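Local coordinates for protein uncharacterized CONSERVED DOMAIN PROTEIN (Vibrio cholerae, PDB 3LKV) that probably serves as the substrate-binding protein of an ABC transporter, and holds a phenylalanine in the cleft between its two lobes, at residues Q27-G32 and V248-Y253; P92-A97 and D252-I257; N116-S121 and G264-Q269. All blocks are in the same frame, centred on the assembly; numbering follows the deposited sequence.

Interaction 1: residues Q27-G32 and V248-Y253; sequences QGLLDG and VQTADY
The axes of the helical segments 27-32 and 248-253 cross at -54° with a closest approach of 6.9 Å, and the nearest CA atoms across the pair are those of G32 and V248, 4.5 Å apart. Two glycines account for such proximity. G28 and G32, one helical turn apart, form a GxxxG pattern whose bare backbone receives the other helix. The methyl CB of A251 points toward the partner and rests on G32, 3.4 Å from its carbonyl carbon C, in space that a side chain on G32 would occupy. G28 meets V248 through its carbonyl: the O accepts the helical hydrogen bond from G32 N and also lies 3.4 Å from V248 CA, a CA-H...O contact bent to 133° at the hydrogen. CG2 of V248, anti to its own carbonyl carbon, lies 3.5 Å from the same oxygen, G28 O. Both helices pack on the parallel sheet of the first lobe of a periplasmic-binding-protein fold, helix 20-35 reaching F46 of strand 44-50 and helix 243-258 touching strands 93-98 and 117-121. L29 reaches the second helix with the end of its side chain. With CG anti to the backbone N (chi1 169°), its CD1 extends to 3.8 Å from A251 CA and 4.1 Å from T250 CG2. T250 thus offers its methyl to the contact, while its OG1 is hydrogen-bonded to I246 O one turn back. Away from the interface, Q27 NE2 donates to D31 OD1 at 2.8 Å, approaching from above the carboxylate plane; D31 OD2 is hydrogen-bonded to Y244 OH.

Interaction 2: residues P92-A97 and D252-I257; sequences PIVFTA and DYVAAI. With PHE (phenylalanine), chain B.
Helix-on-sheet packing of a parallel alpha/beta domain sets strand 93-96 against helix segment 252-257; the short axes run almost exactly antiparallel, at 174°, and approach to 9.2 Å. V94 is the main point of contact from the strand, its CB directed toward the helix. With CG1 anti to the backbone N (chi1 176°), its two methyls part: CG1 lies 4.0 Å from Y253 CB, whereas CG2 reaches V254 CG2 at 4.1 Å and I257 CD1 at 3.5 Å. The last pair is tighter than ordinary van der Waals contact. One turn of helix therefore straddles a single valine. This is the layered build of the first lobe, in which V254 and I257 also lean on V74 and V72 of the neighbouring strand 72-76. At the N-terminal end of the segment, the ring of P92 slides past I257, so that I257 CG2 sits 3.6 Å from P92 CB and equally near P92 CG. At the other end the chain turns a corner at A97, where phi and psi are both positive. Its carbonyl O accepts a hydrogen bond of 2.9 Å from the amino N of the bound phenylalanine, a ligand also gripped by T78, T99, D122 and N203.

Interaction 3: residues N116-S121 and G264-Q269; sequences NVTGLS and GSLDVQ. With ZN (zinc ion), chain D.
Zinc is bound by D267 through one carboxylate oxygen, OD2, at 2.0 Å, and E111 supplies a second ligand. D267 OD1 takes a hydrogen bond from Q112, which fixes the rotation of the carboxylate. The loop bearing D267 is fastened to strand 117-121 on both sides of this residue. Ahead of it, T118 OG1 donates to L266 O at 2.7 Å, arriving well above the carbonyl plane rather than along a lone pair; chi1 of -169° sets OG1 anti to the backbone N and leaves CG2 in the crowded position. Behind it, the chain joins the parallel sheet: Q269 N donates to G119 O at 3.1 Å, and S121 N to Q269 O at 2.8 Å, the latter almost straight (174° at the hydrogen). Q269 thus spends both backbone polar groups on the residues flanking L120, the pattern of a parallel bridge. L120 and Q269 point to the same face of the sheet, side by side, with L120 CD2 3.5 Å from Q269 CB. V268 brings CG1 to 3.5 Å from G119 O. Farther out, Q112 also bonds S265 O, while S121 OG is held by V98 O. Because OD2 is given to the metal and OD1 to an amide N-H, the D267 carboxylate is probably ionised, its negative charge balanced by zinc and steadied by the Q112 N-H.

In the fold
Helix 243-258 connects all three contacts. Interactions 1 and 2, centred 9 Å apart, overlap in range at D252-Y253 and use successive parts of that helix; T250 OG1 lies 2.8 Å from T96 OG1, a probable hydrogen bond tying helix to strand. Y253 then spans to interaction 3, its OH 2.5 Å from D267 O, probably hydrogen-bonded, so the backbone of the zinc ligand is anchored from the helix. Interactions 2 and 3, 7 Å apart, sit on adjacent strands of one parallel sheet, joined by a probable hydrogen bond, I93 N to N116 O, 2.8 Å. Both strands run toward the phenylalanine: A97 bonds it directly, and the side chain of S121 is about 7 Å away.

Interaction 1: residues Q27-G32 and V248-Y253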
loop_
_atom_site.group_PDB
_atom_site.type_symbol
_atom_site.label_atom_id
_atom_site.label_comp_id
_atom_site.label_asym_id
_atom_site.label_seq_id
_atom_site.Cartn_x
_atom_site.Cartn_y
_atom_site.Cartn_z
ATOM N N GLN A 27 -9.784 0.189 -2.487
ATOM C CA GLN A 27 -9.314 -0.865 -1.591
ATOM C C GLN A 27 -10.057 -2.170 -1.868
ATOM O O GLN A 27 -9.492 -3.287 -1.849
ATOM C CB GLN A 27 -9.555 -0.463 -0.138
ATOM C CG GLN A 27 -8.923 -1.444 0.882
ATOM C CD GLN A 27 -7.413 -1.573 0.733
ATOM O OE1 GLN A 27 -6.702 -0.594 0.897
ATOM N NE2 GLN A 27 -6.908 -2.794 0.442
ATOM N N GLY A 28 -11.345 -2.023 -2.092
ATOM C CA GLY A 28 -12.180 -3.163 -2.449
ATOM C C GLY A 28 -11.731 -3.877 -3.717
ATOM O O GLY A 28 -11.726 -5.114 -3.790
ATOM N N LEU A 29 -11.328 -3.091 -4.700
ATOM C CA LEU A 29 -10.827 -3.645 -5.922
ATOM C C LEU A 29 -9.546 -4.474 -5.689
ATOM O O LEU A 29 -9.398 -5.586 -6.212
ATOM C CB LEU A 29 -10.565 -2.521 -6.907
ATOM C CG LEU A 29 -9.790 -2.947 -8.161
ATOM C CD1 LEU A 29 -10.529 -4.039 -8.926
ATOM C CD2 LEU A 29 -9.565 -1.703 -9.051
ATOM N N LEU A 30 -8.614 -3.864 -4.955
ATOM C CA LEU A 30 -7.391 -4.491 -4.600
ATOM C C LEU A 30 -7.613 -5.827 -3.840
ATOM O O LEU A 30 -7.005 -6.830 -4.183
ATOM C CB LEU A 30 -6.540 -3.524 -3.769
ATOM C CG LEU A 30 -5.109 -3.976 -3.412
ATOM C CD1 LEU A 30 -4.270 -4.100 -4.751
ATOM C CD2 LEU A 30 -4.430 -3.015 -2.369
ATOM N N ASP A 31 -8.481 -5.828 -2.830
ATOM C CA ASP A 31 -8.754 -7.041 -2.030
ATOM C C ASP A 31 -9.498 -8.079 -2.863
ATOM O O ASP A 31 -9.223 -9.269 -2.776
ATOM C CB ASP A 31 -9.568 -6.713 -0.777
ATOM C CG ASP A 31 -8.839 -5.733 0.186
ATOM O OD1 ASP A 31 -7.624 -5.491 0.005
ATOM O OD2 ASP A 31 -9.505 -5.219 1.123
ATOM N N GLY A 32 -10.409 -7.627 -3.715
ATOM C CA GLY A 32 -11.127 -8.557 -4.573
ATOM C C GLY A 32 -10.190 -9.212 -5.583
ATOM O O GLY A 32 -10.324 -10.407 -5.877
ATOM N N VAL A 248 -14.995 -4.597 -4.559
ATOM C CA VAL A 248 -14.866 -6.047 -4.635
ATOM C C VAL A 248 -15.544 -6.613 -5.872
ATOM O O VAL A 248 -14.965 -7.430 -6.597
ATOM C CB VAL A 248 -15.368 -6.750 -3.339
ATOM C CG1 VAL A 248 -15.362 -8.323 -3.492
ATOM C CG2 VAL A 248 -14.513 -6.295 -2.133
ATOM N N GLN A 249 -16.728 -6.132 -6.201
ATOM C CA GLN A 249 -17.378 -6.615 -7.429
ATOM C C GLN A 249 -16.688 -6.140 -8.682
ATOM O O GLN A 249 -16.762 -6.801 -9.711
ATOM C CB GLN A 249 -18.818 -6.141 -7.550
ATOM C CG GLN A 249 -19.843 -6.646 -6.583
ATOM C CD GLN A 249 -21.212 -5.959 -6.865
ATOM O OE1 GLN A 249 -21.715 -5.920 -8.004
ATOM N NE2 GLN A 249 -21.772 -5.386 -5.835
ATOM N N THR A 250 -16.071 -4.964 -8.638
ATOM C CA THR A 250 -15.260 -4.505 -9.772
ATOM C C THR A 250 -14.155 -5.511 -10.140
ATOM O O THR A 250 -13.833 -5.686 -11.304
ATOM C CB THR A 250 -14.636 -3.134 -9.494
ATOM O OG1 THR A 250 -15.654 -2.201 -9.034
ATOM C CG2 THR A 250 -13.909 -2.629 -10.745
ATOM N N ALA A 251 -13.622 -6.223 -9.167
ATOM C CA ALA A 251 -12.544 -7.184 -9.433
ATOM C C ALA A 251 -13.029 -8.347 -10.254
ATOM O O ALA A 251 -12.244 -8.946 -10.952
ATOM C CB ALA A 251 -11.933 -7.704 -8.117
ATOM N N ASP A 252 -14.293 -8.721 -10.123
ATOM C CA ASP A 252 -14.880 -9.712 -10.995
ATOM C C ASP A 252 -14.771 -9.332 -12.449
ATOM O O ASP A 252 -14.452 -10.175 -13.250
ATOM C CB ASP A 252 -16.384 -9.942 -10.736
ATOM C CG ASP A 252 -16.681 -10.547 -9.377
ATOM O OD1 ASP A 252 -15.744 -11.010 -8.665
ATOM O OD2 ASP A 252 -17.893 -10.566 -9.018
ATOM N N TYR A 253 -15.071 -8.088 -12.804
ATOM C CA TYR A 253 -14.949 -7.650 -14.187
ATOM C C TYR A 253 -13.473 -7.681 -14.644
ATOM O O TYR A 253 -13.089 -8.219 -15.708
ATOM C CB TYR A 253 -15.504 -6.196 -14.338
ATOM C CG TYR A 253 -17.022 -6.048 -14.344
ATOM C CD1 TYR A 253 -17.723 -5.897 -15.549
ATOM C CD2 TYR A 253 -17.746 -6.019 -13.167
ATOM C CE1 TYR A 253 -19.091 -5.791 -15.599
ATOM C CE2 TYR A 253 -19.193 -5.916 -13.198
ATOM C CZ TYR A 253 -19.838 -5.796 -14.420
ATOM O OH TYR A 253 -21.210 -5.648 -14.497
#

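Interaction 2: residues P92-A97 and D252-I257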
loop_
_atom_site.group_PDB
_atom_site.type_symbol
_atom_site.label_atom_id
_atom_site.label_comp_id
_atom_site.label_asym_id
_atom_site.label_seq_id
_atom_site.Cartn_x
_atom_site.Cartn_y
_atom_site.Cartn_z
ATOM N N PRO A 92 -9.162 -2.571 -22.683
ATOM C CA PRO A 92 -10.327 -2.661 -21.817
ATOM C C PRO A 92 -10.347 -1.639 -20.699
ATOM O O PRO A 92 -9.329 -1.459 -19.986
ATOM C CB PRO A 92 -10.218 -4.086 -21.241
ATOM C CG PRO A 92 -9.381 -4.801 -22.232
ATOM C CD PRO A 92 -8.363 -3.813 -22.645
ATOM N N ILE A 93 -11.511 -0.998 -20.539
ATOM C CA ILE A 93 -11.803 -0.044 -19.485
ATOM C C ILE A 93 -12.949 -0.599 -18.650
ATOM O O ILE A 93 -14.023 -0.922 -19.174
ATOM C CB ILE A 93 -12.252 1.300 -20.027
ATOM C CG1 ILE A 93 -11.107 1.937 -20.844
ATOM C CG2 ILE A 93 -12.687 2.185 -18.876
ATOM C CD1 ILE A 93 -11.486 3.068 -21.794
ATOM N N VAL A 94 -12.719 -0.698 -17.354
ATOM C CA VAL A 94 -13.770 -1.034 -16.404
ATOM C C VAL A 94 -13.976 0.196 -15.551
ATOM O O VAL A 94 -13.081 0.608 -14.821
ATOM C CB VAL A 94 -13.341 -2.140 -15.486
ATOM C CG1 VAL A 94 -14.440 -2.378 -14.461
ATOM C CG2 VAL A 94 -12.997 -3.427 -16.330
ATOM N N PHE A 95 -15.116 0.814 -15.661
ATOM C CA PHE A 95 -15.374 1.958 -14.813
ATOM C C PHE A 95 -16.078 1.439 -13.593
ATOM O O PHE A 95 -16.644 0.322 -13.589
ATOM C CB PHE A 95 -16.233 3.024 -15.500
ATOM C CG PHE A 95 -17.569 2.503 -16.011
ATOM C CD1 PHE A 95 -18.621 2.289 -15.146
ATOM C CD2 PHE A 95 -17.755 2.259 -17.338
ATOM C CE1 PHE A 95 -19.820 1.840 -15.600
ATOM C CE2 PHE A 95 -18.979 1.798 -17.829
ATOM C CZ PHE A 95 -20.002 1.591 -16.949
ATOM N N THR A 96 -16.000 2.234 -12.541
ATOM C CA THR A 96 -16.589 1.896 -11.293
ATOM C C THR A 96 -16.974 3.129 -10.504
ATOM O O THR A 96 -16.416 4.167 -10.658
ATOM C CB THR A 96 -15.688 0.914 -10.512
ATOM O OG1 THR A 96 -16.441 0.418 -9.407
ATOM C CG2 THR A 96 -14.362 1.549 -10.010
ATOM N N ALA A 97 -18.021 3.000 -9.718
ATOM C CA ALA A 97 -18.603 4.071 -8.957
ATOM C C ALA A 97 -18.963 5.208 -9.870
ATOM O O ALA A 97 -18.744 6.392 -9.554
ATOM C CB ALA A 97 -17.629 4.531 -7.791
ATOM N N ASP A 252 -14.293 -8.721 -10.123
ATOM C CA ASP A 252 -14.880 -9.712 -10.995
ATOM C C ASP A 252 -14.771 -9.332 -12.449
ATOM O O ASP A 252 -14.452 -10.175 -13.250
ATOM C CB ASP A 252 -16.384 -9.942 -10.736
ATOM C CG ASP A 252 -16.681 -10.547 -9.377
ATOM O OD1 ASP A 252 -15.744 -11.010 -8.665
ATOM O OD2 ASP A 252 -17.893 -10.566 -9.018
ATOM N N TYR A 253 -15.071 -8.088 -12.804
ATOM C CA TYR A 253 -14.949 -7.650 -14.187
ATOM C C TYR A 253 -13.473 -7.681 -14.644
ATOM O O TYR A 253 -13.089 -8.219 -15.708
ATOM C CB TYR A 253 -15.504 -6.196 -14.338
ATOM C CG TYR A 253 -17.022 -6.048 -14.344
ATOM C CD1 TYR A 253 -17.723 -5.897 -15.549
ATOM C CD2 TYR A 253 -17.746 -6.019 -13.167
ATOM C CE1 TYR A 253 -19.091 -5.791 -15.599
ATOM C CE2 TYR A 253 -19.193 -5.916 -13.198
ATOM C CZ TYR A 253 -19.838 -5.796 -14.420
ATOM O OH TYR A 253 -21.210 -5.648 -14.497
ATOM N N VAL A 254 -12.615 -7.075 -13.842
ATOM C CA VAL A 254 -11.194 -7.058 -14.181
ATOM C C VAL A 254 -10.652 -8.502 -14.366
ATOM O O VAL A 254 -10.012 -8.794 -15.354
ATOM C CB VAL A 254 -10.397 -6.303 -13.130
ATOM C CG1 VAL A 254 -8.917 -6.454 -13.397
ATOM C CG2 VAL A 254 -10.804 -4.821 -13.104
ATOM N N ALA A 255 -10.961 -9.417 -13.455
ATOM C CA ALA A 255 -10.450 -10.791 -13.608
ATOM C C ALA A 255 -11.014 -11.448 -14.862
ATOM O O ALA A 255 -10.279 -12.138 -15.579
ATOM C CB ALA A 255 -10.684 -11.676 -12.379
ATOM N N ALA A 256 -12.300 -11.223 -15.150
ATOM C CA ALA A 256 -12.905 -11.868 -16.314
ATOM C C ALA A 256 -12.200 -11.342 -17.559
ATOM O O ALA A 256 -11.880 -12.096 -18.463
ATOM C CB ALA A 256 -14.443 -11.617 -16.356
ATOM N N ILE A 257 -11.870 -10.066 -17.583
ATOM C CA ILE A 257 -11.223 -9.512 -18.776
ATOM C C ILE A 257 -9.817 -10.079 -18.932
ATOM O O ILE A 257 -9.363 -10.425 -20.030
ATOM C CB ILE A 257 -11.218 -7.962 -18.729
ATOM C CG1 ILE A 257 -12.663 -7.485 -18.903
ATOM C CG2 ILE A 257 -10.279 -7.337 -19.784
ATOM C CD1 ILE A 257 -12.958 -6.017 -18.617
HETATM N N PHE B . -20.704 8.235 -8.541
HETATM C CA PHE B . -19.695 9.368 -8.559
HETATM C C PHE B . -19.242 9.605 -10.025
HETATM O O PHE B . -19.990 9.154 -10.942
HETATM C CB PHE B . -18.521 9.110 -7.603
HETATM C CG PHE B . -18.873 9.349 -6.137
HETATM C CD1 PHE B . -19.047 10.657 -5.650
HETATM C CD2 PHE B . -19.053 8.298 -5.265
HETATM C CE1 PHE B . -19.392 10.884 -4.357
HETATM C CE2 PHE B . -19.388 8.516 -3.963
HETATM C CZ PHE B . -19.572 9.796 -3.484
HETATM O OXT PHE B . -18.212 10.241 -10.341
#

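Interaction 3: residues N116-S121 and G264-Q269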
loop_
_atom_site.group_PDB
_atom_site.type_symbol
_atom_site.label_atom_id
_atom_site.label_comp_id
_atom_site.label_asym_id
_atom_site.label_seq_id
_atom_site.Cartn_x
_atom_site.Cartn_y
_atom_site.Cartn_z
ATOM N N ASN A 116 -14.995 -1.274 -25.954
ATOM C CA ASN A 116 -13.940 -1.609 -24.959
ATOM C C ASN A 116 -14.245 -1.238 -23.500
ATOM O O ASN A 116 -13.380 -1.299 -22.642
ATOM C CB ASN A 116 -12.600 -1.000 -25.383
ATOM C CG ASN A 116 -12.594 0.535 -25.281
ATOM O OD1 ASN A 116 -13.522 1.210 -25.713
ATOM N ND2 ASN A 116 -11.544 1.065 -24.732
ATOM N N VAL A 117 -15.482 -0.872 -23.216
ATOM C CA VAL A 117 -15.864 -0.302 -21.932
ATOM C C VAL A 117 -16.993 -1.072 -21.264
ATOM O O VAL A 117 -17.974 -1.446 -21.913
ATOM C CB VAL A 117 -16.360 1.169 -22.100
ATOM C CG1 VAL A 117 -16.491 1.869 -20.702
ATOM C CG2 VAL A 117 -15.419 1.966 -23.005
ATOM N N THR A 118 -16.837 -1.304 -19.966
ATOM C CA THR A 118 -17.855 -1.920 -19.139
ATOM C C THR A 118 -17.623 -1.531 -17.709
ATOM O O THR A 118 -16.693 -0.781 -17.448
ATOM C CB THR A 118 -17.883 -3.460 -19.241
ATOM O OG1 THR A 118 -19.091 -3.935 -18.596
ATOM C CG2 THR A 118 -16.697 -4.059 -18.602
ATOM N N GLY A 119 -18.464 -2.022 -16.793
ATOM C CA GLY A 119 -18.221 -1.784 -15.365
ATOM C C GLY A 119 -19.439 -1.664 -14.472
ATOM O O GLY A 119 -20.443 -2.305 -14.695
ATOM N N LEU A 120 -19.336 -0.839 -13.455
ATOM C CA LEU A 120 -20.318 -0.794 -12.374
ATOM C C LEU A 120 -20.810 0.634 -12.120
ATOM O O LEU A 120 -20.020 1.582 -11.977
ATOM C CB LEU A 120 -19.710 -1.349 -11.108
ATOM C CG LEU A 120 -19.874 -2.833 -10.775
ATOM C CD1 LEU A 120 -18.726 -3.516 -9.954
ATOM C CD2 LEU A 120 -21.203 -2.970 -9.995
ATOM N N SER A 121 -22.125 0.758 -12.026
ATOM C CA SER A 121 -22.765 2.008 -11.707
ATOM C C SER A 121 -23.245 2.106 -10.261
ATOM O O SER A 121 -23.815 1.126 -9.732
ATOM C CB SER A 121 -23.972 2.205 -12.629
ATOM O OG SER A 121 -24.715 3.327 -12.176
ATOM N N GLY A 264 -16.843 -5.509 -23.793
ATOM C CA GLY A 264 -18.147 -5.153 -24.361
ATOM C C GLY A 264 -19.228 -6.241 -24.222
ATOM O O GLY A 264 -20.398 -5.976 -24.475
ATOM N N SER A 265 -18.825 -7.460 -23.841
ATOM C CA SER A 265 -19.738 -8.577 -23.738
ATOM C C SER A 265 -20.152 -8.690 -22.296
ATOM O O SER A 265 -20.893 -9.570 -21.970
ATOM C CB SER A 265 -19.081 -9.906 -24.168
ATOM O OG SER A 265 -18.209 -10.411 -23.100
ATOM N N LEU A 266 -19.657 -7.808 -21.424
ATOM C CA LEU A 266 -20.058 -7.869 -20.027
ATOM C C LEU A 266 -21.064 -6.757 -19.737
ATOM O O LEU A 266 -20.764 -5.569 -19.931
ATOM C CB LEU A 266 -18.863 -7.745 -19.118
ATOM C CG LEU A 266 -17.758 -8.783 -19.265
ATOM C CD1 LEU A 266 -16.569 -8.441 -18.410
ATOM C CD2 LEU A 266 -18.227 -10.219 -18.911
ATOM N N ASP A 267 -22.254 -7.141 -19.290
ATOM C CA ASP A 267 -23.269 -6.166 -18.921
ATOM C C ASP A 267 -22.811 -5.253 -17.775
ATOM O O ASP A 267 -22.153 -5.690 -16.842
ATOM C CB ASP A 267 -24.603 -6.813 -18.500
ATOM C CG ASP A 267 -25.208 -7.685 -19.550
ATOM O OD1 ASP A 267 -24.941 -7.471 -20.793
ATOM O OD2 ASP A 267 -25.974 -8.633 -19.118
ATOM N N VAL A 268 -23.214 -3.999 -17.834
ATOM C CA VAL A 268 -22.940 -3.058 -16.773
ATOM C C VAL A 268 -23.845 -3.382 -15.567
ATOM O O VAL A 268 -25.032 -3.522 -15.690
ATOM C CB VAL A 268 -23.167 -1.617 -17.252
ATOM C CG1 VAL A 268 -23.184 -0.602 -16.041
ATOM C CG2 VAL A 268 -22.138 -1.248 -18.242
ATOM N N GLN A 269 -23.279 -3.458 -14.388
ATOM C CA GLN A 269 -24.046 -3.784 -13.218
ATOM C C GLN A 269 -24.435 -2.511 -12.476
ATOM O O GLN A 269 -23.628 -1.593 -12.349
ATOM C CB GLN A 269 -23.160 -4.636 -12.323
ATOM C CG GLN A 269 -23.819 -5.151 -11.084
ATOM C CD GLN A 269 -24.689 -6.335 -11.423
ATOM O OE1 GLN A 269 -24.262 -7.225 -12.188
ATOM N NE2 GLN A 269 -25.932 -6.338 -10.896
HETATM ZN ZN ZN D . -26.939 -9.444 -20.650
#